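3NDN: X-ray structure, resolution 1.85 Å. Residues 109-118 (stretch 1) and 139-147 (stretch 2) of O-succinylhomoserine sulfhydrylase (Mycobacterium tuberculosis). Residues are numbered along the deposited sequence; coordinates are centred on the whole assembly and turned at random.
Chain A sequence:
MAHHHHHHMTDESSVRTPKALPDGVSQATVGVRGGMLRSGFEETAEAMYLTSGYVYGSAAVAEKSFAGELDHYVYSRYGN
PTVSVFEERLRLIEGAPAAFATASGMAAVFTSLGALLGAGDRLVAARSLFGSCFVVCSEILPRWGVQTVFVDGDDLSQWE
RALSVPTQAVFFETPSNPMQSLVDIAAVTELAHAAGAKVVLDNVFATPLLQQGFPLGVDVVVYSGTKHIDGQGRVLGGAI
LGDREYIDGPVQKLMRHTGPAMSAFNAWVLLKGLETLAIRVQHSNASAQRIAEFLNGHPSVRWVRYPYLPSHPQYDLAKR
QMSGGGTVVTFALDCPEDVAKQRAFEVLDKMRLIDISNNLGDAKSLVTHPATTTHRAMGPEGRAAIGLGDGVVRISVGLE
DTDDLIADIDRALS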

# COMPACT_ATOMS: atom_id res chain seq x y z
N VAL A 109 14.73 20.73 -6.04
CA VAL A 109 15.42 21.78 -6.78
C VAL A 109 14.83 23.18 -6.54
O VAL A 109 15.57 24.12 -6.20
CB VAL A 109 15.45 21.47 -8.32
CG1 VAL A 109 16.07 22.64 -9.09
CG2 VAL A 109 16.20 20.19 -8.60
N PHE A 110 13.50 23.31 -6.69
CA PHE A 110 12.84 24.61 -6.52
C PHE A 110 12.93 25.12 -5.07
O PHE A 110 13.29 26.28 -4.83
CB PHE A 110 11.37 24.62 -7.02
CG PHE A 110 10.64 25.88 -6.67
CD1 PHE A 110 10.86 27.06 -7.41
CD2 PHE A 110 9.81 25.94 -5.55
CE1 PHE A 110 10.23 28.25 -7.07
CE2 PHE A 110 9.17 27.12 -5.20
CZ PHE A 110 9.38 28.29 -5.95
N THR A 111 12.63 24.25 -4.11
CA THR A 111 12.65 24.65 -2.70
C THR A 111 14.07 24.98 -2.19
O THR A 111 14.25 25.92 -1.42
CB THR A 111 11.91 23.62 -1.79
OG1 THR A 111 10.54 23.52 -2.22
CG2 THR A 111 11.93 24.03 -0.33
N SER A 112 15.08 24.24 -2.67
CA SER A 112 16.46 24.48 -2.22
C SER A 112 16.95 25.85 -2.71
O SER A 112 17.54 26.63 -1.93
CB SER A 112 17.41 23.36 -2.65
OG SER A 112 17.59 23.32 -4.07
N LEU A 113 16.69 26.14 -3.99
CA LEU A 113 17.03 27.43 -4.60
C LEU A 113 16.20 28.59 -4.05
O LEU A 113 16.74 29.68 -3.80
CB LEU A 113 16.92 27.36 -6.12
CG LEU A 113 17.95 26.49 -6.84
CD1 LEU A 113 17.58 26.33 -8.31
CD2 LEU A 113 19.38 27.05 -6.69
N GLY A 114 14.90 28.35 -3.86
CA GLY A 114 14.00 29.36 -3.28
C GLY A 114 14.38 29.72 -1.85
O GLY A 114 14.19 30.86 -1.42
N ALA A 115 14.95 28.76 -1.13
CA ALA A 115 15.44 28.98 0.22
C ALA A 115 16.61 29.97 0.28
O ALA A 115 16.84 30.59 1.31
CB ALA A 115 15.90 27.64 0.82
N LEU A 116 17.37 30.06 -0.82
CA LEU A 116 18.56 30.92 -0.90
C LEU A 116 18.28 32.25 -1.62
O LEU A 116 19.09 33.20 -1.53
CB LEU A 116 19.70 30.18 -1.63
CG LEU A 116 20.31 28.91 -0.99
CD1 LEU A 116 21.18 28.16 -2.00
CD2 LEU A 116 21.13 29.26 0.26
N LEU A 117 17.16 32.32 -2.33
CA LEU A 117 16.93 33.39 -3.32
C LEU A 117 15.56 34.10 -3.24
O LEU A 117 14.54 33.58 -3.69
CB LEU A 117 17.15 32.86 -4.75
CG LEU A 117 18.49 32.26 -5.16
CD1 LEU A 117 18.32 31.43 -6.42
CD2 LEU A 117 19.57 33.36 -5.37
N GLY A 118 15.58 35.31 -2.68
CA GLY A 118 14.41 36.21 -2.72
C GLY A 118 14.53 37.28 -3.81
O GLY A 118 15.51 37.29 -4.58
N GLU A 139 12.90 31.25 -15.97
CA GLU A 139 11.56 31.85 -16.03
C GLU A 139 10.83 32.02 -14.70
O GLU A 139 10.31 33.10 -14.40
CB GLU A 139 10.66 31.08 -17.01
CG GLU A 139 11.16 31.04 -18.46
CD GLU A 139 10.30 30.15 -19.35
OE1 GLU A 139 9.10 29.99 -19.07
OE2 GLU A 139 10.83 29.61 -20.35
N ILE A 140 10.76 30.94 -13.90
CA ILE A 140 9.95 30.97 -12.67
C ILE A 140 10.55 31.86 -11.58
O ILE A 140 9.84 32.69 -11.00
CB ILE A 140 9.62 29.54 -12.15
CG1 ILE A 140 8.75 28.79 -13.17
CG2 ILE A 140 8.92 29.60 -10.77
CD1 ILE A 140 8.49 27.29 -12.85
N LEU A 141 11.84 31.71 -11.29
CA LEU A 141 12.47 32.55 -10.28
C LEU A 141 12.65 34.04 -10.69
O LEU A 141 12.41 34.93 -9.87
CB LEU A 141 13.77 31.92 -9.75
CG LEU A 141 13.58 30.71 -8.81
CD1 LEU A 141 14.89 29.99 -8.53
CD2 LEU A 141 12.89 31.13 -7.50
N PRO A 142 13.05 34.31 -11.95
CA PRO A 142 13.08 35.73 -12.37
C PRO A 142 11.71 36.45 -12.36
O PRO A 142 11.67 37.67 -12.15
CB PRO A 142 13.67 35.66 -13.79
CG PRO A 142 14.58 34.42 -13.74
CD PRO A 142 13.71 33.45 -12.95
N ARG A 143 10.61 35.71 -12.53
CA ARG A 143 9.25 36.31 -12.42
C ARG A 143 9.01 36.82 -10.99
O ARG A 143 8.24 37.77 -10.77
CB ARG A 143 8.16 35.31 -12.86
CG ARG A 143 6.70 35.81 -12.74
CD ARG A 143 5.72 34.79 -13.33
NE ARG A 143 4.30 35.04 -13.03
CZ ARG A 143 3.64 34.50 -12.00
NH1 ARG A 143 4.26 33.70 -11.14
NH2 ARG A 143 2.34 34.77 -11.82
N TRP A 144 9.70 36.22 -10.03
CA TRP A 144 9.64 36.61 -8.62
C TRP A 144 10.86 37.46 -8.17
O TRP A 144 11.18 37.54 -6.98
CB TRP A 144 9.43 35.36 -7.72
CG TRP A 144 7.99 34.83 -7.73
CD1 TRP A 144 6.83 35.58 -7.75
CD2 TRP A 144 7.56 33.45 -7.69
NE1 TRP A 144 5.72 34.75 -7.74
CE2 TRP A 144 6.14 33.44 -7.70
CE3 TRP A 144 8.25 32.22 -7.66
CZ2 TRP A 144 5.39 32.25 -7.69
CZ3 TRP A 144 7.50 31.04 -7.64
CH2 TRP A 144 6.09 31.06 -7.65
N GLY A 145 11.54 38.08 -9.15
CA GLY A 145 12.57 39.11 -8.85
C GLY A 145 14.02 38.67 -8.76
O GLY A 145 14.91 39.51 -8.50
N VAL A 146 14.28 37.38 -8.97
CA VAL A 146 15.65 36.85 -8.91
C VAL A 146 16.46 37.22 -10.17
O VAL A 146 15.94 37.18 -11.29
CB VAL A 146 15.62 35.30 -8.70
CG1 VAL A 146 17.01 34.69 -8.83
CG2 VAL A 146 15.00 34.97 -7.34
N GLN A 147 17.73 37.62 -9.98
CA GLN A 147 18.66 37.84 -11.09
C GLN A 147 19.43 36.56 -11.42
O GLN A 147 20.20 36.06 -10.58
CB GLN A 147 19.69 38.95 -10.77
CG GLN A 147 19.15 40.25 -10.14
CD GLN A 147 20.27 41.28 -9.88
OE1 GLN A 147 20.48 41.73 -8.75
NE2 GLN A 147 21.01 41.62 -10.93

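Packing of residues 109-118 against residues 139-147 in O-succinylhomoserine sulfhydrylase. The side-chain pairs in the contact are all apolar, and no hydrogen bond crosses it; the side chains of one stretch sit in hollows of the other. The helices run in roughly the same direction, at 33°, with axes no closer than 11.8 Å, and Phe110, Leu113, Ile140 and Leu141 side chains bridge the space between them. Leu141 is the central bump. Its CA-to-CB bond points toward the first stretch. Leu141 CD2 lies 3.9 Å from Phe110 CE1, while Leu141 CD1 sits 4.1 Å from Leu113 CB and 4.3 Å from Leu117 CD1. Phe110, Leu113 and Leu117 thus form the hollow that receives it. Gly114, on the helix with Phe110 and Leu113, adds no side chain to this space; a CB there would be 4.8 Å from Leu141 CD2, but crowded by the carbonyl of Phe110.

Phe110 is the reciprocal bump. Its CB leaves sideways, yet with chi1 t (172°) the ring end comes nearer and enters a pocket lined by Ile140, Leu141 and Trp144. Phe110 CZ approaches Trp144 CZ3 to 3.7 Å, and Phe110 CE1 lies 4.2 Å from Ile140 CG2. The two aromatic rings meet obliquely.

Beyond the helices, the chains draw closer: the CA atoms of Gly118 and Val146 are 6.3 Å apart. Here Val146 CG2 fits against the backbone, 3.6 Å from Gly118 O and 3.9 Å from Leu117 O, and packs 4.0 Å from Leu117 CB. The turn before Val146 is held by backbone hydrogen bonds from Gly145 N to Pro142 O (3.0 Å) and from Val146 N to Leu141 O (3.2 Å). Gly145 takes phi/psi of 94/1, where a CB would jam against the preceding carbonyl oxygen, so glycine suits this bend.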